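Long-range contact in SusD homolog (Bacteroides thetaiotaomicron VPI-5482, PDB 3IHV), which probably binds sugars at the outer membrane, as a SusD-family protein taking part in glycan uptake: residues N284-G296 against A326-W338. Numbering follows the deposited sequence.
Sequences NGVKTTAIAGVRG and ANYQYTDTKKSLW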
ATOM      1  N   ASN A 284      10.565   7.646   2.881  1.00  8.30           N
ATOM      2  CA  ASN A 284      10.480   6.476   3.756  1.00  7.75           C
ATOM      3  C   ASN A 284      11.733   5.617   3.626  1.00  7.24           C
ATOM      4  O   ASN A 284      11.703   4.407   3.838  1.00  7.97           O
ATOM      5  CB  ASN A 284       9.233   5.665   3.458  1.00  7.46           C
ATOM      6  CG  ASN A 284       9.286   4.984   2.105  1.00  6.04           C
ATOM      7  OD1 ASN A 284      10.098   5.381   1.225  1.00  9.14           O
ATOM      8  ND2 ASN A 284       8.442   3.992   1.911  1.00  8.90           N
ATOM      9  N   GLY A 285      12.834   6.242   3.259  1.00  7.53           N
ATOM     10  CA  GLY A 285      14.074   5.519   3.100  1.00  7.71           C
ATOM     11  C   GLY A 285      14.867   5.365   4.383  1.00  8.00           C
ATOM     12  O   GLY A 285      14.374   5.630   5.488  1.00  8.14           O
ATOM     13  N   VAL A 286      16.130   4.982   4.203  1.00  8.20           N
ATOM     14  CA  VAL A 286      17.096   4.950   5.281  1.00  7.79           C
ATOM     15  C   VAL A 286      17.696   6.338   5.278  1.00  8.19           C
ATOM     16  O   VAL A 286      17.977   6.875   4.203  1.00  7.56           O
ATOM     17  CB  VAL A 286      18.172   3.878   5.031  1.00  7.67           C
ATOM     18  CG1 VAL A 286      19.310   4.028   6.039  1.00  6.61           C
ATOM     19  CG2 VAL A 286      17.534   2.494   5.133  1.00  7.40           C
ATOM     20  N   LYS A 287      17.886   6.939   6.452  1.00  8.61           N
ATOM     21  CA  LYS A 287      18.470   8.275   6.538  1.00  7.03           C
ATOM     22  C   LYS A 287      19.843   8.258   5.883  1.00  6.70           C
ATOM     23  O   LYS A 287      20.704   7.479   6.268  1.00  6.28           O
ATOM     24  CB  LYS A 287      18.532   8.719   8.006  1.00  7.34           C
ATOM     25  CG  LYS A 287      18.927  10.153   8.237  1.00  7.09           C
ATOM     26  CD  LYS A 287      17.904  11.131   7.711  1.00 10.03           C
ATOM     27  CE  LYS A 287      17.930  12.493   8.403  1.00 12.03           C
ATOM     28  NZ  LYS A 287      16.759  13.339   7.931  1.00 13.67           N
ATOM     29  N   THR A 288      20.028   9.150   4.906  1.00  6.43           N
ATOM     30  CA  THR A 288      21.245   9.206   4.068  1.00  7.34           C
ATOM     31  C   THR A 288      21.606  10.627   3.681  1.00  7.32           C
ATOM     32  O   THR A 288      20.737  11.414   3.263  1.00  7.59           O
ATOM     33  CB  THR A 288      20.940   8.420   2.748  1.00  7.67           C
ATOM     34  OG1 THR A 288      20.394   7.136   3.058  1.00  6.89           O
ATOM     35  CG2 THR A 288      22.174   8.303   1.794  1.00  7.37           C
ATOM     36  N   THR A 289      22.879  10.989   3.827  1.00  8.27           N
ATOM     37  CA  THR A 289      23.318  12.311   3.433  1.00  8.65           C
ATOM     38  C   THR A 289      23.579  12.410   1.934  1.00  8.91           C
ATOM     39  O   THR A 289      23.908  11.432   1.277  1.00  8.61           O
ATOM     40  CB  THR A 289      24.666  12.668   4.076  1.00  7.83           C
ATOM     41  OG1 THR A 289      25.623  11.662   3.726  1.00  7.96           O
ATOM     42  CG2 THR A 289      24.557  12.767   5.593  1.00  7.90           C
ATOM     43  N   ALA A 290      23.419  13.622   1.415  1.00  9.16           N
ATOM     44  CA  ALA A 290      23.747  13.926   0.043  1.00  8.74           C
ATOM     45  C   ALA A 290      25.276  14.031   0.017  1.00  9.27           C
ATOM     46  O   ALA A 290      25.874  14.544   0.991  1.00  9.79           O
ATOM     47  CB  ALA A 290      23.087  15.275  -0.374  1.00  8.00           C
ATOM     48  N   ILE A 291      25.873  13.503  -1.055  1.00  8.65           N
ATOM     49  CA  ILE A 291      27.287  13.588  -1.368  1.00  9.84           C
ATOM     50  C   ILE A 291      27.368  14.201  -2.774  1.00 10.29           C
ATOM     51  O   ILE A 291      26.923  13.577  -3.740  1.00 11.21           O
ATOM     52  CB  ILE A 291      27.956  12.220  -1.430  1.00  8.96           C
ATOM     53  CG1 ILE A 291      27.844  11.492  -0.083  1.00  9.68           C
ATOM     54  CG2 ILE A 291      29.438  12.405  -1.794  1.00  8.18           C
ATOM     55  CD1 ILE A 291      28.423  10.041  -0.175  1.00  8.47           C
ATOM     56  N   ALA A 292      27.907  15.417  -2.866  1.00 11.71           N
ATOM     57  CA  ALA A 292      27.953  16.162  -4.121  1.00 12.08           C
ATOM     58  C   ALA A 292      28.524  15.325  -5.274  1.00 12.57           C
ATOM     59  O   ALA A 292      29.606  14.748  -5.167  1.00 13.33           O
ATOM     60  CB  ALA A 292      28.723  17.477  -3.924  1.00 11.28           C
ATOM     61  N   GLY A 293      27.759  15.228  -6.358  1.00 12.93           N
ATOM     62  CA  GLY A 293      28.155  14.424  -7.515  1.00 13.05           C
ATOM     63  C   GLY A 293      28.016  12.914  -7.364  1.00 12.62           C
ATOM     64  O   GLY A 293      28.199  12.187  -8.341  1.00 13.25           O
ATOM     65  N   VAL A 294      27.636  12.425  -6.190  1.00 11.50           N
ATOM     66  CA  VAL A 294      27.549  10.974  -5.972  1.00 10.70           C
ATOM     67  C   VAL A 294      26.175  10.469  -5.555  1.00 10.50           C
ATOM     68  O   VAL A 294      25.675   9.474  -6.078  1.00  9.79           O
ATOM     69  CB  VAL A 294      28.512  10.572  -4.835  1.00 10.53           C
ATOM     70  CG1 VAL A 294      28.436   9.042  -4.584  1.00 11.59           C
ATOM     71  CG2 VAL A 294      29.930  11.036  -5.158  1.00 10.34           C
ATOM     72  N   ARG A 295      25.551  11.176  -4.627  1.00 10.08           N
ATOM     73  CA  ARG A 295      24.342  10.654  -4.008  1.00 10.55           C
ATOM     74  C   ARG A 295      23.443  11.759  -3.572  1.00  9.96           C
ATOM     75  O   ARG A 295      23.911  12.783  -3.100  1.00  8.50           O
ATOM     76  CB  ARG A 295      24.790   9.894  -2.765  1.00 11.89           C
ATOM     77  CG  ARG A 295      23.768   9.119  -2.045  1.00 13.56           C
ATOM     78  CD  ARG A 295      24.429   8.253  -0.967  1.00 11.65           C
ATOM     79  NE  ARG A 295      24.822   8.993   0.238  1.00 11.08           N
ATOM     80  CZ  ARG A 295      25.503   8.442   1.252  1.00 11.08           C
ATOM     81  NH1 ARG A 295      25.908   7.183   1.189  1.00  9.07           N
ATOM     82  NH2 ARG A 295      25.807   9.151   2.332  1.00  9.41           N
ATOM     83  N   GLY A 296      22.141  11.531  -3.731  1.00  8.50           N
ATOM     84  CA  GLY A 296      21.180  12.473  -3.214  1.00  9.23           C
ATOM     85  C   GLY A 296      20.892  12.053  -1.778  1.00  8.82           C
ATOM     86  O   GLY A 296      21.144  10.916  -1.411  1.00  8.35           O
ATOM     87  N   ALA A 326      15.755  -0.599   9.754  1.00  5.46           N
ATOM     88  CA  ALA A 326      17.105  -0.096   9.742  1.00  4.94           C
ATOM     89  C   ALA A 326      17.422   0.589  11.058  1.00  4.82           C
ATOM     90  O   ALA A 326      16.802   1.584  11.399  1.00  5.86           O
ATOM     91  CB  ALA A 326      17.328   0.920   8.600  1.00  4.02           C
ATOM     92  N   ASN A 327      18.395   0.060  11.774  1.00  4.58           N
ATOM     93  CA  ASN A 327      18.871   0.682  13.012  1.00  4.83           C
ATOM     94  C   ASN A 327      20.095   1.543  12.721  1.00  5.05           C
ATOM     95  O   ASN A 327      20.829   1.918  13.643  1.00  6.18           O
ATOM     96  CB  ASN A 327      19.194  -0.392  14.057  1.00  6.05           C
ATOM     97  CG  ASN A 327      20.376  -1.275  13.674  1.00  6.22           C
ATOM     98  OD1 ASN A 327      20.897  -1.224  12.549  1.00  7.03           O
ATOM     99  ND2 ASN A 327      20.835  -2.087  14.631  1.00  6.95           N
ATOM    100  N   TYR A 328      20.247   1.926  11.453  1.00  4.94           N
ATOM    101  CA  TYR A 328      21.440   2.607  10.968  1.00  5.07           C
ATOM    102  C   TYR A 328      21.054   3.679   9.997  1.00  4.70           C
ATOM    103  O   TYR A 328      19.937   3.691   9.504  1.00  5.06           O
ATOM    104  CB  TYR A 328      22.317   1.588  10.204  1.00  4.67           C
ATOM    105  CG  TYR A 328      21.615   0.911   9.037  1.00  5.73           C
ATOM    106  CD1 TYR A 328      21.582   1.505   7.769  1.00  6.48           C
ATOM    107  CD2 TYR A 328      20.949  -0.303   9.200  1.00  6.30           C
ATOM    108  CE1 TYR A 328      20.947   0.907   6.699  1.00  4.53           C
ATOM    109  CE2 TYR A 328      20.288  -0.908   8.137  1.00  5.04           C
ATOM    110  CZ  TYR A 328      20.307  -0.304   6.873  1.00  7.58           C
ATOM    111  OH  TYR A 328      19.639  -0.881   5.804  1.00  6.95           O
ATOM    112  N   GLN A 329      22.020   4.535   9.684  1.00  4.72           N
ATOM    113  CA  GLN A 329      21.870   5.575   8.677  1.00  4.98           C
ATOM    114  C   GLN A 329      23.210   5.620   7.931  1.00  5.77           C
ATOM    115  O   GLN A 329      24.191   5.029   8.356  1.00  6.29           O
ATOM    116  CB  GLN A 329      21.638   6.944   9.348  1.00  4.98           C
ATOM    117  CG  GLN A 329      22.745   7.437  10.282  1.00  4.88           C
ATOM    118  CD  GLN A 329      22.422   8.848  10.763  1.00  7.52           C
ATOM    119  OE1 GLN A 329      21.891   9.652   9.985  1.00 10.94           O
ATOM    120  NE2 GLN A 329      22.659   9.128  12.037  1.00  8.56           N
ATOM    121  N   TYR A 330      23.254   6.362   6.837  1.00  6.50           N
ATOM    122  CA  TYR A 330      24.467   6.518   6.072  1.00  6.63           C
ATOM    123  C   TYR A 330      24.919   7.975   6.212  1.00  7.41           C
ATOM    124  O   TYR A 330      24.161   8.895   5.863  1.00  7.42           O
ATOM    125  CB  TYR A 330      24.207   6.219   4.612  1.00  6.03           C
ATOM    126  CG  TYR A 330      23.832   4.796   4.359  1.00  6.38           C
ATOM    127  CD1 TYR A 330      24.768   3.778   4.486  1.00  5.07           C
ATOM    128  CD2 TYR A 330      22.540   4.454   4.005  1.00  4.72           C
ATOM    129  CE1 TYR A 330      24.405   2.426   4.262  1.00  6.43           C
ATOM    130  CE2 TYR A 330      22.188   3.137   3.761  1.00  4.85           C
ATOM    131  CZ  TYR A 330      23.112   2.124   3.903  1.00  6.86           C
ATOM    132  OH  TYR A 330      22.737   0.804   3.655  1.00  6.34           O
ATOM    133  N   THR A 331      26.139   8.156   6.701  1.00  8.88           N
ATOM    134  CA  THR A 331      26.770   9.462   6.836  1.00 10.22           C
ATOM    135  C   THR A 331      27.620   9.646   5.553  1.00 10.81           C
ATOM    136  O   THR A 331      27.644   8.773   4.676  1.00  9.94           O
ATOM    137  CB  THR A 331      27.696   9.502   8.097  1.00 11.15           C
ATOM    138  OG1 THR A 331      28.847   8.694   7.869  1.00 10.81           O
ATOM    139  CG2 THR A 331      26.957   8.992   9.314  1.00 12.56           C
ATOM    140  N   ASP A 332      28.313  10.764   5.426  1.00 11.83           N
ATOM    141  CA  ASP A 332      29.149  10.950   4.244  1.00 12.99           C
ATOM    142  C   ASP A 332      30.179   9.806   4.071  1.00 14.06           C
ATOM    143  O   ASP A 332      30.496   9.441   2.956  1.00 15.22           O
ATOM    144  CB  ASP A 332      29.886  12.289   4.277  1.00 13.06           C
ATOM    145  CG  ASP A 332      28.960  13.485   4.076  1.00 13.54           C
ATOM    146  OD1 ASP A 332      27.735  13.312   4.034  1.00 10.95           O
ATOM    147  OD2 ASP A 332      29.483  14.617   3.955  1.00 14.00           O
ATOM    148  N   THR A 333      30.669   9.229   5.166  1.00 14.94           N
ATOM    149  CA  THR A 333      31.703   8.199   5.082  1.00 15.50           C
ATOM    150  C   THR A 333      31.323   6.759   5.443  1.00 15.69           C
ATOM    151  O   THR A 333      32.044   5.821   5.053  1.00 15.58           O
ATOM    152  CB  THR A 333      32.860   8.569   5.991  1.00 15.64           C
ATOM    153  OG1 THR A 333      32.351   8.820   7.298  1.00 17.28           O
ATOM    154  CG2 THR A 333      33.565   9.813   5.488  1.00 17.47           C
ATOM    155  N   LYS A 334      30.222   6.545   6.161  1.00 14.76           N
ATOM    156  CA  LYS A 334      29.916   5.181   6.614  1.00 14.99           C
ATOM    157  C   LYS A 334      28.466   4.924   7.005  1.00 14.27           C
ATOM    158  O   LYS A 334      27.671   5.850   7.166  1.00 13.63           O
ATOM    159  CB  LYS A 334      30.781   4.894   7.849  1.00 15.53           C
ATOM    160  CG  LYS A 334      30.454   5.789   9.051  1.00 18.26           C
ATOM    161  CD  LYS A 334      31.561   5.835  10.120  1.00 22.10           C
ATOM    162  CE  LYS A 334      31.771   4.522  10.882  1.00 24.07           C
ATOM    163  NZ  LYS A 334      30.681   4.202  11.871  1.00 27.18           N
ATOM    164  N   LYS A 335      28.161   3.625   7.127  1.00 13.91           N
ATOM    165  CA  LYS A 335      26.915   3.120   7.681  1.00 13.51           C
ATOM    166  C   LYS A 335      27.169   3.176   9.162  1.00 12.89           C
ATOM    167  O   LYS A 335      28.174   2.640   9.658  1.00 12.48           O
ATOM    168  CB  LYS A 335      26.672   1.675   7.249  1.00 14.07           C
ATOM    169  CG  LYS A 335      25.425   0.996   7.789  1.00 15.79           C
ATOM    170  CD  LYS A 335      25.307  -0.330   7.047  1.00 19.85           C
ATOM    171  CE  LYS A 335      24.226  -1.241   7.561  1.00 22.74           C
ATOM    172  NZ  LYS A 335      24.188  -2.529   6.811  1.00 23.32           N
ATOM    173  N   SER A 336      26.290   3.849   9.873  1.00 11.39           N
ATOM    174  CA  SER A 336      26.468   4.074  11.287  1.00 11.16           C
ATOM    175  C   SER A 336      25.194   3.783  12.048  1.00  8.91           C
ATOM    176  O   SER A 336      24.103   4.082  11.568  1.00  7.74           O
ATOM    177  CB  SER A 336      26.858   5.541  11.473  1.00 11.71           C
ATOM    178  OG  SER A 336      26.880   5.881  12.825  1.00 16.48           O
ATOM    179  N   LEU A 337      25.305   3.208  13.238  1.00  7.32           N
ATOM    180  CA  LEU A 337      24.091   2.919  14.020  1.00  6.28           C
ATOM    181  C   LEU A 337      23.489   4.217  14.541  1.00  5.60           C
ATOM    182  O   LEU A 337      24.210   5.108  14.955  1.00  5.02           O
ATOM    183  CB  LEU A 337      24.401   2.038  15.218  1.00  5.66           C
ATOM    184  CG  LEU A 337      24.833   0.633  14.875  1.00  7.99           C
ATOM    185  CD1 LEU A 337      25.401  -0.019  16.148  1.00  9.55           C
ATOM    186  CD2 LEU A 337      23.662  -0.178  14.218  1.00  8.86           C
ATOM    187  N   TRP A 338      22.167   4.284  14.549  1.00  5.94           N
ATOM    188  CA  TRP A 338      21.452   5.436  15.085  1.00  5.63           C
ATOM    189  C   TRP A 338      21.849   5.753  16.525  1.00  6.49           C
ATOM    190  O   TRP A 338      21.971   6.925  16.892  1.00  6.83           O
ATOM    191  CB  TRP A 338      19.919   5.227  14.979  1.00  6.21           C
ATOM    192  CG  TRP A 338      19.347   5.734  13.718  1.00  5.94           C
ATOM    193  CD1 TRP A 338      18.906   5.023  12.665  1.00  5.45           C
ATOM    194  CD2 TRP A 338      19.214   7.109  13.360  1.00  4.91           C
ATOM    195  NE1 TRP A 338      18.435   5.866  11.690  1.00  5.92           N
ATOM    196  CE2 TRP A 338      18.633   7.155  12.092  1.00  5.49           C
ATOM    197  CE3 TRP A 338      19.488   8.301  14.023  1.00  6.69           C
ATOM    198  CZ2 TRP A 338      18.340   8.354  11.452  1.00  7.35           C
ATOM    199  CZ3 TRP A 338      19.195   9.476  13.398  1.00  7.38           C
ATOM    200  CH2 TRP A 338      18.655   9.496  12.126  1.00  6.39           C
TER
HETATM  201  O   HOH W   1      17.719   5.317   8.814  1.00  6.07           O
HETATM  202  O   HOH W   2      27.729   6.186   3.446  1.00 13.76           O
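Val286 lays its CG1 methyl against two tyrosines, 3.6 Å from CE1 of Tyr328 and 3.8 Å from CE2 of Tyr330, while its CG2 meets the methyl of Ala326. This apolar cluster lies beside a single parallel beta bridge, Thr288 with Tyr330, by which the 284-296 loop docks on the first strand of a beta hairpin in the SusD family region. The case illustrates how a loop without regular structure can add one bridge to the end of a strand already central in a small sheet: Tyr330 N donates to Lys287 O at 2.8 Å, and Tyr330 O accepts from Thr289 N. Both tyrosine hydroxyls hydrogen-bond to Asp372 OD2, which ties the far ends of the two rings to one carboxylate oxygen.

Beyond the bridge, Arg295 ties the two segments together. With its chain bent at chi3 (77°), its guanidinium grips Thr289 side-on, NE to the carbonyl O and NH2 to OG1, and NH2 also reaches Thr331 O at 3.0 Å from above that carbonyl's plane. Ile291 CD1 lies over the centre of one guanidinium face and Thr288 CG2 near the rim of the other. A methionine here would probably leave Thr331 O and Thr289 O without their charged donor and the hairpin turn less firmly tied. Thr289 OG1 donates in turn to the anti lone pair of Asp332 OD1 (2.7 Å). At the other end, Lys287 CB packs on Trp338 CZ2, beside a water that accepts from Lys287 N and Trp338 NE1 and donates to Tyr328 O at 2.8 Å.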